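Local coordinates for Rab GDP dissociation inhibitor alpha (Naegleria fowleri, PDB 6C87), which probably binds prenylated, GDP-bound Rab GTPases, slowing their nucleotide release and keeping them soluble between membranes, at residues Tyr80-Ile85 with Lys359-Val364. Numbering follows the deposited sequence.
Sequences YNIDLI and KYIAIV
Y80, I82 and D83 of the short strand 82-83 and its lead-in rest on I361 and I363, on one face of strand 360-367 in the large mixed sheet, and on K359 just ahead of it. The touching parts, 80-83 and 359-363, run nearly the same way, 15° apart, but they are layers rather than sheet neighbours: I82 CA and I361 CA are 7.7 Å apart, and no hydrogen bond joins the two segments. I361 is the middle of the contact. Its CG1 stands beside the backbone N and chi2 is -59°, a bend that brings CD1 up against the edge of the Y80 ring, close to the ring plane, 3.8 Å from CE2. The same methyl is a looser neighbour of I82, with CG1 of I82 4.3 Å from I361 CD1.

Just before the strand, the chain of K359 bends at chi2 and again at chi4, curling its methylenes round the Y80 hydroxyl in van der Waals contact; CG comes to 3.5 Å from Y80 OH and CE to 3.7 Å from that same oxygen. Both polar ends are hydrogen-bonded to one nearby loop, Y80 OH to the carbonyl of L74 and K359 NZ to that of S73.

Topologically, this is where two sheets of the GDI fold meet: strand 82-83 pairs antiparallel with 53-54 in a two-stranded sheet, whereas 360-367 sits between 302-315 and 343-349. Helix 56-64 also packs here, L56 against Y80 and M59 against I82. Further along, I363 extends with chi2 at -169°, and its CD1 methyl makes a van der Waals contact, 3.4 Å, with the carbonyl O of D83; the carboxylate of D83 is hydrogen-bonded through OD2 to the backbone N of L241.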
loop_
_atom_site.group_PDB
_atom_site.type_symbol
_atom_site.label_atom_id
_atom_site.label_comp_id
_atom_site.label_asym_id
_atom_site.label_seq_id
_atom_site.Cartn_x
_atom_site.Cartn_y
_atom_site.Cartn_z
ATOM N N TYR A 80 -18.139 -42.017 -0.897
ATOM C CA TYR A 80 -16.765 -41.547 -1.029
ATOM C C TYR A 80 -16.701 -40.293 -1.887
ATOM O O TYR A 80 -17.271 -40.254 -2.980
ATOM C CB TYR A 80 -15.876 -42.617 -1.653
ATOM C CG TYR A 80 -15.512 -43.762 -0.751
ATOM C CD1 TYR A 80 -16.288 -44.917 -0.705
ATOM C CD2 TYR A 80 -14.367 -43.707 0.031
ATOM C CE1 TYR A 80 -15.931 -45.987 0.112
ATOM C CE2 TYR A 80 -14.003 -44.761 0.848
ATOM C CZ TYR A 80 -14.786 -45.899 0.888
ATOM O OH TYR A 80 -14.414 -46.936 1.714
ATOM N N ASN A 81 -15.949 -39.297 -1.416
ATOM C CA ASN A 81 -15.630 -38.090 -2.180
ATOM C C ASN A 81 -14.123 -37.930 -2.058
ATOM O O ASN A 81 -13.632 -37.137 -1.253
ATOM C CB ASN A 81 -16.383 -36.842 -1.653
ATOM C CG ASN A 81 -17.875 -36.918 -1.878
ATOM O OD1 ASN A 81 -18.353 -36.866 -3.007
ATOM N ND2 ASN A 81 -18.621 -37.044 -0.791
ATOM N N ILE A 82 -13.390 -38.690 -2.865
ATOM C CA ILE A 82 -11.943 -38.797 -2.727
ATOM C C ILE A 82 -11.288 -37.727 -3.594
ATOM O O ILE A 82 -11.308 -37.807 -4.825
ATOM C CB ILE A 82 -11.448 -40.200 -3.101
ATOM C CG1 ILE A 82 -12.013 -41.236 -2.126
ATOM C CG2 ILE A 82 -9.935 -40.237 -3.104
ATOM C CD1 ILE A 82 -11.865 -42.671 -2.586
ATOM N N ASP A 83 -10.703 -36.723 -2.944
ATOM C CA ASP A 83 -9.922 -35.707 -3.635
ATOM C C ASP A 83 -8.567 -36.295 -4.003
ATOM O O ASP A 83 -7.799 -36.697 -3.122
ATOM C CB ASP A 83 -9.753 -34.483 -2.738
ATOM C CG ASP A 83 -11.067 -33.792 -2.441
ATOM O OD1 ASP A 83 -11.902 -33.659 -3.363
ATOM O OD2 ASP A 83 -11.267 -33.397 -1.276
ATOM N N LEU A 84 -8.267 -36.340 -5.302
ATOM C CA LEU A 84 -7.012 -36.944 -5.746
ATOM C C LEU A 84 -5.802 -36.133 -5.304
ATOM O O LEU A 84 -4.704 -36.688 -5.163
ATOM C CB LEU A 84 -7.025 -37.112 -7.258
ATOM C CG LEU A 84 -8.062 -38.104 -7.790
ATOM C CD1 LEU A 84 -8.077 -38.106 -9.316
ATOM C CD2 LEU A 84 -7.750 -39.479 -7.257
ATOM N N ILE A 85 -5.970 -34.830 -5.096
ATOM C CA ILE A 85 -4.893 -33.985 -4.583
ATOM C C ILE A 85 -5.402 -33.232 -3.358
ATOM O O ILE A 85 -5.780 -32.055 -3.453
ATOM C CB ILE A 85 -4.361 -33.039 -5.669
ATOM C CG1 ILE A 85 -3.923 -33.848 -6.899
ATOM C CG2 ILE A 85 -3.200 -32.223 -5.116
ATOM C CD1 ILE A 85 -3.357 -33.022 -8.054
ATOM N N LYS A 359 -14.704 -45.351 7.880
ATOM C CA LYS A 359 -13.640 -45.366 6.890
ATOM C C LYS A 359 -12.830 -44.080 6.965
ATOM O O LYS A 359 -13.341 -43.009 7.309
ATOM C CB LYS A 359 -14.193 -45.566 5.472
ATOM C CG LYS A 359 -14.745 -46.967 5.192
ATOM C CD LYS A 359 -13.624 -48.015 5.266
ATOM C CE LYS A 359 -13.937 -49.289 4.470
ATOM N NZ LYS A 359 -15.100 -50.071 4.989
ATOM N N TYR A 360 -11.552 -44.209 6.645
ATOM C CA TYR A 360 -10.604 -43.109 6.676
ATOM C C TYR A 360 -9.860 -43.082 5.348
ATOM O O TYR A 360 -9.533 -44.134 4.787
ATOM C CB TYR A 360 -9.605 -43.264 7.849
ATOM C CG TYR A 360 -10.240 -43.451 9.227
ATOM C CD1 TYR A 360 -10.847 -44.659 9.576
ATOM C CD2 TYR A 360 -10.205 -42.434 10.190
ATOM C CE1 TYR A 360 -11.426 -44.844 10.822
ATOM C CE2 TYR A 360 -10.783 -42.617 11.455
ATOM C CZ TYR A 360 -11.388 -43.835 11.757
ATOM O OH TYR A 360 -11.965 -44.057 12.988
ATOM N N ILE A 361 -9.620 -41.880 4.835
ATOM C CA ILE A 361 -8.794 -41.667 3.655
ATOM C C ILE A 361 -7.486 -41.061 4.136
ATOM O O ILE A 361 -7.481 -39.974 4.727
ATOM C CB ILE A 361 -9.458 -40.732 2.633
ATOM C CG1 ILE A 361 -10.913 -41.116 2.366
ATOM C CG2 ILE A 361 -8.647 -40.739 1.350
ATOM C CD1 ILE A 361 -11.099 -42.517 1.839
ATOM N N ALA A 362 -6.389 -41.778 3.937
ATOM C CA ALA A 362 -5.057 -41.277 4.255
ATOM C C ALA A 362 -4.275 -41.229 2.955
ATOM O O ALA A 362 -4.132 -42.249 2.269
ATOM C CB ALA A 362 -4.347 -42.145 5.298
ATOM N N ILE A 363 -3.832 -40.039 2.578
ATOM C CA ILE A 363 -3.155 -39.844 1.308
ATOM C C ILE A 363 -1.728 -39.407 1.597
ATOM O O ILE A 363 -1.504 -38.428 2.318
ATOM C CB ILE A 363 -3.911 -38.848 0.416
ATOM C CG1 ILE A 363 -5.326 -39.406 0.176
ATOM C CG2 ILE A 363 -3.172 -38.645 -0.907
ATOM C CD1 ILE A 363 -6.146 -38.702 -0.873
ATOM N N VAL A 364 -0.769 -40.161 1.066
ATOM C CA VAL A 364 0.651 -39.936 1.288
ATOM C C VAL A 364 1.232 -39.324 0.022
ATOM O O VAL A 364 0.990 -39.823 -1.083
ATOM C CB VAL A 364 1.373 -41.245 1.648
ATOM C CG1 VAL A 364 2.824 -40.963 2.026
ATOM C CG2 VAL A 364 0.627 -41.964 2.766
#